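Local coordinates for Non-structural polyprotein (Sindbis virus, PDB 4GUA) that probably cleaves the viral replicase polyprotein as a cysteine protease, its nsP2 portion being joined in this precursor fragment to the macro and zinc-binding domains of nsP3, at residues G335-V340 and E440-S445; D436-H441 and T477-T482. One frame throughout, in Å; residues are numbered along the deposited sequence.

Overall arrangement
Both contacts gather around the C-terminal end of helix 420-440 in the macro domain, and their centres lie 8 Å apart. Contact 1 sets the loop after helix 323-333 against the turn between helix 420-440 and strand 445-448; contact 2 packs the last turn of the same helix on the loop that enters strand 480-484. E440 and H441 belong to both. Along the chain 335-340 comes first, then 436-445, then 477-482. The two strands that follow are parallel neighbours in the six-stranded sheet, and K444 and D480 are backbone-bonded. Contact 2 thus belongs to the macro-domain core, while contact 1 lies at its surface, against the chain from nsP2.

Contact 1 (G335-V340 and E440-S445); sequences GTRDGV and EHNIKS
D338 and K444 reach toward each other tip to tip, and OD2 of D338 lies 2.6 Å from NZ of K444 in a salt bridge. The lysine follows a Schellman motif that ends helix 420-440 in the macro domain, with N442 as its C-prime residue: I443 N is bonded to V438 O and N442 N to N439 O. On the other side, G335 closes helix 323-333 with a Schellman motif of its own, so the contact joins two loops that each leave a helix C-terminus. It lies where the chain just upstream of the nsP2/nsP3 junction passes over the macro domain of nsP3. Both Schellman residues suit their left-handed backbone: glycine has no CB to strike the preceding carbonyl at phi 87°, and asparagine tolerates such angles better than most residues. N442 also does the central packing. Its CG is anti to the backbone N (chi1 -164°), and the amide lies over one face of the R337 guanidinium, the two planes 24° apart in a stack. OD1 of N442 sits 3.4 Å above the guanidinium plane, offset toward the rim; the two flat groups stack, and the angle from NH1 of R337 to OD1 of N442 is poor for a hydrogen bond. R337 suits this place because its chain, extended from CG to NE, gives a long flank: its CG packs 3.6 Å from N442 ND2. Helix 323-333 touches the arginine through C327, V328 and S331, and D478 adds a long, weak ion pair. NH1 of R337 stays 7.0 Å from NZ of K444, while the lysine charge turns to D338, whose second oxygen, OD1, is 3.3 Å from the same NZ.

Contact 2 (D436-H441 and T477-T482); sequences DLVNEH and TDADVT
V438 carries CG1 anti to its backbone N (chi1 162°), which sends that methyl to T477 and A479, while N439 holds CG anti to its carbonyl carbon (chi1 -71°), bringing the amide up against the same threonine. The contact lies in the macro-domain core, where the last turn of helix 420-440 packs on the loop that leads from helix 463-474 into strand 480-484. Helix 463-474 is the crossover of a beta-alpha-beta unit whose parallel strands are 445-448 and 480-484. CG1 of V438 meets T477 CB at 3.8 Å and A479 CB at 3.7 Å, one branch of the valine bearing on both residues. Valine suits this buried place because it is compact and apolar, and alanine offers a methyl small enough to bring the backbone near the helix. The V438 and N439 side chains each cross T477 at about a right angle. The N439 amide presents OD1 to the carbon side of the threonine, 3.3 Å from T477 CA and 3.4 Å from T477 CB. Its rotation is fixed from the other end, where ND2 donates to the carbonyl O of R476, just before the loop segment. T477 divides its two branches between different tasks. CG2 lies 3.5 Å from N439 OD1, whereas OG1 turns to its own chain, bonding to L474 O at the end of helix 463-474 and accepting a weak bond from A479 N at 3.3 Å, which makes an ST turn. OD1 of D478 is bonded to S292 OG, and its side chain touches helix 323-333. The chemistry implies a division of labour: methyl groups and one amide oxygen lie against carbon atoms across the contact, while ND2 of N439 and OG1 of T477 bond to backbone carbonyls.

Contact 1 (G335-V340 and E440-S445)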
ATOM      1  N   GLY A 335       4.846  19.045  -3.560  1.00 93.13           N
ATOM      2  CA  GLY A 335       4.569  20.385  -3.070  1.00 98.19           C
ATOM      3  C   GLY A 335       3.091  20.732  -2.965  1.00100.37           C
ATOM      4  O   GLY A 335       2.716  21.717  -2.323  1.00105.18           O
ATOM      5  N   THR A 336       2.248  19.900  -3.563  1.00 89.61           N
ATOM      6  CA  THR A 336       0.811  20.152  -3.615  1.00 79.88           C
ATOM      7  C   THR A 336       0.135  20.169  -2.245  1.00 80.39           C
ATOM      8  O   THR A 336      -0.938  20.753  -2.090  1.00 78.33           O
ATOM      9  CB  THR A 336       0.120  19.064  -4.484  1.00 86.51           C
ATOM     10  OG1 THR A 336       0.292  19.380  -5.870  1.00 89.52           O
ATOM     11  CG2 THR A 336      -1.376  18.950  -4.175  1.00 85.34           C
ATOM     12  N   ARG A 337       0.765  19.559  -1.248  1.00 86.60           N
ATOM     13  CA  ARG A 337       0.147  19.446   0.069  1.00 92.63           C
ATOM     14  C   ARG A 337       1.029  19.879   1.215  1.00 93.84           C
ATOM     15  O   ARG A 337       2.162  20.308   1.011  1.00 99.26           O
ATOM     16  CB  ARG A 337      -0.268  18.004   0.326  1.00 96.56           C
ATOM     17  CG  ARG A 337      -1.516  17.581  -0.355  1.00 92.98           C
ATOM     18  CD  ARG A 337      -1.817  16.197   0.098  1.00 90.10           C
ATOM     19  NE  ARG A 337      -2.971  15.646  -0.581  1.00 89.87           N
ATOM     20  CZ  ARG A 337      -3.956  15.008   0.034  1.00 92.18           C
ATOM     21  NH1 ARG A 337      -3.941  14.827   1.353  1.00 90.21           N
ATOM     22  NH2 ARG A 337      -4.962  14.546  -0.684  1.00 97.99           N
ATOM     23  N   ASP A 338       0.520  19.704   2.434  1.00 90.18           N
ATOM     24  CA  ASP A 338       1.170  20.323   3.570  1.00 91.21           C
ATOM     25  C   ASP A 338       2.408  19.449   3.873  1.00 85.02           C
ATOM     26  O   ASP A 338       3.524  19.899   3.626  1.00 76.18           O
ATOM     27  CB  ASP A 338       0.210  20.524   4.767  1.00 88.53           C
ATOM     28  CG  ASP A 338      -1.277  20.537   4.359  1.00 72.71           C
ATOM     29  OD1 ASP A 338      -1.589  20.827   3.188  1.00 67.60           O
ATOM     30  OD2 ASP A 338      -2.138  20.259   5.222  1.00 65.03           O
ATOM     31  N   GLY A 339       2.258  18.213   4.360  1.00 90.26           N
ATOM     32  CA  GLY A 339       1.109  17.757   5.124  1.00 93.52           C
ATOM     33  C   GLY A 339       1.531  17.932   6.575  1.00 94.18           C
ATOM     34  O   GLY A 339       2.672  18.330   6.798  1.00 90.86           O
ATOM     35  N   VAL A 340       0.667  17.650   7.553  1.00 98.11           N
ATOM     36  CA  VAL A 340       1.062  17.777   8.972  1.00106.44           C
ATOM     37  C   VAL A 340       0.086  16.964   9.837  1.00115.77           C
ATOM     38  O   VAL A 340      -1.010  16.605   9.394  1.00100.38           O
ATOM     39  CB  VAL A 340       1.191  19.271   9.482  1.00 94.83           C
ATOM     40  CG1 VAL A 340       2.236  19.401  10.617  1.00 85.84           C
ATOM     41  CG2 VAL A 340       1.665  20.190   8.384  1.00 99.86           C
ATOM     42  N   GLU A 440      -7.880  13.380  -3.627  1.00 58.27           N
ATOM     43  CA  GLU A 440      -7.317  13.891  -4.866  1.00 59.26           C
ATOM     44  C   GLU A 440      -7.341  15.423  -4.880  1.00 56.88           C
ATOM     45  O   GLU A 440      -6.443  16.061  -5.428  1.00 55.89           O
ATOM     46  CB  GLU A 440      -8.083  13.329  -6.071  1.00 64.87           C
ATOM     47  CG  GLU A 440      -7.792  11.860  -6.367  1.00 73.44           C
ATOM     48  CD  GLU A 440      -8.797  11.233  -7.340  1.00 84.49           C
ATOM     49  OE1 GLU A 440      -9.684  11.966  -7.838  1.00 87.64           O
ATOM     50  OE2 GLU A 440      -8.707  10.005  -7.594  1.00 83.17           O
ATOM     51  N   HIS A 441      -8.383  16.009  -4.294  1.00 48.79           N
ATOM     52  CA  HIS A 441      -8.511  17.464  -4.235  1.00 46.27           C
ATOM     53  C   HIS A 441      -8.081  18.091  -2.914  1.00 52.49           C
ATOM     54  O   HIS A 441      -8.284  19.281  -2.701  1.00 52.68           O
ATOM     55  CB  HIS A 441      -9.925  17.877  -4.614  1.00 51.77           C
ATOM     56  CG  HIS A 441     -10.245  17.589  -6.046  1.00 58.62           C
ATOM     57  ND1 HIS A 441     -10.852  16.421  -6.452  1.00 64.39           N
ATOM     58  CD2 HIS A 441     -10.001  18.298  -7.172  1.00 58.50           C
ATOM     59  CE1 HIS A 441     -10.988  16.432  -7.766  1.00 64.17           C
ATOM     60  NE2 HIS A 441     -10.480  17.560  -8.227  1.00 63.58           N
ATOM     61  N   ASN A 442      -7.520  17.276  -2.025  1.00 61.92           N
ATOM     62  CA  ASN A 442      -7.087  17.730  -0.705  1.00 59.74           C
ATOM     63  C   ASN A 442      -8.165  18.513   0.030  1.00 59.71           C
ATOM     64  O   ASN A 442      -7.916  19.595   0.558  1.00 64.51           O
ATOM     65  CB  ASN A 442      -5.825  18.577  -0.801  1.00 61.58           C
ATOM     66  CG  ASN A 442      -5.133  18.725   0.538  1.00 64.36           C
ATOM     67  OD1 ASN A 442      -5.381  17.948   1.461  1.00 66.23           O
ATOM     68  ND2 ASN A 442      -4.276  19.730   0.659  1.00 67.37           N
ATOM     69  N   ILE A 443      -9.365  17.953   0.049  1.00 58.93           N
ATOM     70  CA  ILE A 443     -10.489  18.544   0.745  1.00 60.85           C
ATOM     71  C   ILE A 443     -10.317  18.369   2.252  1.00 64.42           C
ATOM     72  O   ILE A 443     -10.129  17.255   2.746  1.00 63.37           O
ATOM     73  CB  ILE A 443     -11.792  17.898   0.270  1.00 61.62           C
ATOM     74  CG1 ILE A 443     -11.947  18.142  -1.235  1.00 58.57           C
ATOM     75  CG2 ILE A 443     -12.981  18.436   1.063  1.00 63.09           C
ATOM     76  CD1 ILE A 443     -13.215  17.600  -1.819  1.00 58.25           C
ATOM     77  N   LYS A 444     -10.363  19.486   2.971  1.00 64.77           N
ATOM     78  CA  LYS A 444     -10.059  19.507   4.397  1.00 67.94           C
ATOM     79  C   LYS A 444     -11.239  19.075   5.285  1.00 64.39           C
ATOM     80  O   LYS A 444     -11.049  18.489   6.353  1.00 62.38           O
ATOM     81  CB  LYS A 444      -9.580  20.903   4.802  1.00 71.99           C
ATOM     82  CG  LYS A 444      -8.347  21.395   4.054  1.00 73.08           C
ATOM     83  CD  LYS A 444      -7.076  20.838   4.671  1.00 79.97           C
ATOM     84  CE  LYS A 444      -5.846  21.641   4.259  1.00 83.32           C
ATOM     85  NZ  LYS A 444      -4.566  20.951   4.614  1.00 85.84           N
ATOM     86  N   SER A 445     -12.455  19.386   4.853  1.00 58.34           N
ATOM     87  CA  SER A 445     -13.644  19.011   5.603  1.00 57.40           C
ATOM     88  C   SER A 445     -14.746  18.611   4.637  1.00 62.73           C
ATOM     89  O   SER A 445     -14.870  19.182   3.547  1.00 62.94           O
ATOM     90  CB  SER A 445     -14.137  20.179   6.456  1.00 55.08           C
ATOM     91  OG  SER A 445     -14.284  21.356   5.674  1.00 52.41           O
TER

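Contact 2 (D436-H441 and T477-T482)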
ATOM      1  N   ASP A 436     -11.974   9.052  -2.577  1.00 56.87           N
ATOM      2  CA  ASP A 436     -10.988   9.218  -3.636  1.00 57.13           C
ATOM      3  C   ASP A 436     -10.897  10.694  -3.986  1.00 58.02           C
ATOM      4  O   ASP A 436      -9.804  11.252  -4.076  1.00 51.15           O
ATOM      5  CB  ASP A 436     -11.370   8.404  -4.879  1.00 65.09           C
ATOM      6  CG  ASP A 436     -11.062   6.917  -4.736  1.00 75.70           C
ATOM      7  OD1 ASP A 436     -10.176   6.551  -3.928  1.00 79.42           O
ATOM      8  OD2 ASP A 436     -11.714   6.112  -5.440  1.00 78.83           O
ATOM      9  N   LEU A 437     -12.059  11.324  -4.150  1.00 62.95           N
ATOM     10  CA  LEU A 437     -12.137  12.741  -4.499  1.00 57.77           C
ATOM     11  C   LEU A 437     -11.582  13.643  -3.403  1.00 58.28           C
ATOM     12  O   LEU A 437     -10.879  14.619  -3.686  1.00 54.60           O
ATOM     13  CB  LEU A 437     -13.583  13.118  -4.812  1.00 55.56           C
ATOM     14  CG  LEU A 437     -14.058  12.588  -6.167  1.00 58.57           C
ATOM     15  CD1 LEU A 437     -15.566  12.741  -6.334  1.00 56.78           C
ATOM     16  CD2 LEU A 437     -13.315  13.298  -7.295  1.00 55.47           C
ATOM     17  N   VAL A 438     -11.913  13.320  -2.154  1.00 59.67           N
ATOM     18  CA  VAL A 438     -11.451  14.096  -1.010  1.00 59.64           C
ATOM     19  C   VAL A 438      -9.931  14.132  -1.004  1.00 59.12           C
ATOM     20  O   VAL A 438      -9.317  15.188  -0.829  1.00 52.50           O
ATOM     21  CB  VAL A 438     -11.955  13.500   0.313  1.00 60.59           C
ATOM     22  CG1 VAL A 438     -11.140  14.024   1.492  1.00 61.84           C
ATOM     23  CG2 VAL A 438     -13.424  13.815   0.498  1.00 62.00           C
ATOM     24  N   ASN A 439      -9.326  12.974  -1.233  1.00 58.24           N
ATOM     25  CA  ASN A 439      -7.878  12.886  -1.248  1.00 56.98           C
ATOM     26  C   ASN A 439      -7.273  13.571  -2.463  1.00 57.38           C
ATOM     27  O   ASN A 439      -6.292  14.292  -2.345  1.00 61.48           O
ATOM     28  CB  ASN A 439      -7.438  11.430  -1.193  1.00 57.99           C
ATOM     29  CG  ASN A 439      -7.692  10.815   0.151  1.00 62.81           C
ATOM     30  OD1 ASN A 439      -7.727  11.516   1.162  1.00 66.69           O
ATOM     31  ND2 ASN A 439      -7.857   9.499   0.184  1.00 64.43           N
ATOM     32  N   GLU A 440      -7.880  13.380  -3.627  1.00 58.27           N
ATOM     33  CA  GLU A 440      -7.317  13.891  -4.866  1.00 59.26           C
ATOM     34  C   GLU A 440      -7.341  15.423  -4.880  1.00 56.88           C
ATOM     35  O   GLU A 440      -6.443  16.061  -5.428  1.00 55.89           O
ATOM     36  CB  GLU A 440      -8.083  13.329  -6.071  1.00 64.87           C
ATOM     37  CG  GLU A 440      -7.792  11.860  -6.367  1.00 73.44           C
ATOM     38  CD  GLU A 440      -8.797  11.233  -7.340  1.00 84.49           C
ATOM     39  OE1 GLU A 440      -9.684  11.966  -7.838  1.00 87.64           O
ATOM     40  OE2 GLU A 440      -8.707  10.005  -7.594  1.00 83.17           O
ATOM     41  N   HIS A 441      -8.383  16.009  -4.294  1.00 48.79           N
ATOM     42  CA  HIS A 441      -8.511  17.464  -4.235  1.00 46.27           C
ATOM     43  C   HIS A 441      -8.081  18.091  -2.914  1.00 52.49           C
ATOM     44  O   HIS A 441      -8.284  19.281  -2.701  1.00 52.68           O
ATOM     45  CB  HIS A 441      -9.925  17.877  -4.614  1.00 51.77           C
ATOM     46  CG  HIS A 441     -10.245  17.589  -6.046  1.00 58.62           C
ATOM     47  ND1 HIS A 441     -10.852  16.421  -6.452  1.00 64.39           N
ATOM     48  CD2 HIS A 441     -10.001  18.298  -7.172  1.00 58.50           C
ATOM     49  CE1 HIS A 441     -10.988  16.432  -7.766  1.00 64.17           C
ATOM     50  NE2 HIS A 441     -10.480  17.560  -8.227  1.00 63.58           N
ATOM     51  N   THR A 477      -9.002   8.971   4.500  1.00 66.64           N
ATOM     52  CA  THR A 477      -8.685  10.351   4.132  1.00 65.46           C
ATOM     53  C   THR A 477      -8.067  11.126   5.305  1.00 66.40           C
ATOM     54  O   THR A 477      -7.974  10.619   6.421  1.00 70.60           O
ATOM     55  CB  THR A 477      -9.951  11.117   3.691  1.00 67.11           C
ATOM     56  OG1 THR A 477     -10.797  11.348   4.825  1.00 68.43           O
ATOM     57  CG2 THR A 477     -10.713  10.340   2.631  1.00 66.47           C
ATOM     58  N   ASP A 478      -7.637  12.355   5.035  1.00 68.08           N
ATOM     59  CA  ASP A 478      -7.162  13.271   6.072  1.00 69.37           C
ATOM     60  C   ASP A 478      -8.226  14.286   6.493  1.00 67.51           C
ATOM     61  O   ASP A 478      -7.954  15.190   7.270  1.00 70.19           O
ATOM     62  CB  ASP A 478      -5.911  14.003   5.600  1.00 75.48           C
ATOM     63  CG  ASP A 478      -4.703  13.095   5.534  1.00 78.26           C
ATOM     64  OD1 ASP A 478      -4.623  12.156   6.355  1.00 71.70           O
ATOM     65  OD2 ASP A 478      -3.836  13.317   4.661  1.00 84.54           O
ATOM     66  N   ALA A 479      -9.432  14.145   5.954  1.00 65.53           N
ATOM     67  CA  ALA A 479     -10.479  15.143   6.131  1.00 62.06           C
ATOM     68  C   ALA A 479     -11.216  15.014   7.461  1.00 67.53           C
ATOM     69  O   ALA A 479     -11.406  13.914   7.969  1.00 75.46           O
ATOM     70  CB  ALA A 479     -11.472  15.044   4.982  1.00 58.96           C
ATOM     71  N   ASP A 480     -11.611  16.152   8.026  1.00 72.46           N
ATOM     72  CA  ASP A 480     -12.562  16.182   9.131  1.00 70.15           C
ATOM     73  C   ASP A 480     -13.940  15.922   8.548  1.00 72.33           C
ATOM     74  O   ASP A 480     -14.338  16.574   7.586  1.00 75.04           O
ATOM     75  CB  ASP A 480     -12.542  17.544   9.830  1.00 69.95           C
ATOM     76  CG  ASP A 480     -11.338  17.722  10.740  1.00 76.41           C
ATOM     77  OD1 ASP A 480     -10.892  16.731  11.359  1.00 83.68           O
ATOM     78  OD2 ASP A 480     -10.829  18.857  10.831  1.00 77.58           O
ATOM     79  N   VAL A 481     -14.679  14.992   9.139  1.00 74.45           N
ATOM     80  CA  VAL A 481     -15.972  14.599   8.592  1.00 74.54           C
ATOM     81  C   VAL A 481     -17.125  14.998   9.497  1.00 75.43           C
ATOM     82  O   VAL A 481     -17.105  14.748  10.697  1.00 80.03           O
ATOM     83  CB  VAL A 481     -16.036  13.078   8.340  1.00 73.31           C
ATOM     84  CG1 VAL A 481     -17.413  12.677   7.837  1.00 70.11           C
ATOM     85  CG2 VAL A 481     -14.970  12.664   7.343  1.00 74.62           C
ATOM     86  N   THR A 482     -18.115  15.657   8.911  1.00 75.27           N
ATOM     87  CA  THR A 482     -19.340  15.989   9.619  1.00 76.87           C
ATOM     88  C   THR A 482     -20.529  15.275   8.973  1.00 76.09           C
ATOM     89  O   THR A 482     -20.906  15.565   7.839  1.00 69.97           O
ATOM     90  CB  THR A 482     -19.589  17.502   9.618  1.00 79.58           C
ATOM     91  OG1 THR A 482     -18.503  18.162  10.283  1.00 79.42           O
ATOM     92  CG2 THR A 482     -20.890  17.829  10.330  1.00 82.39           C
TER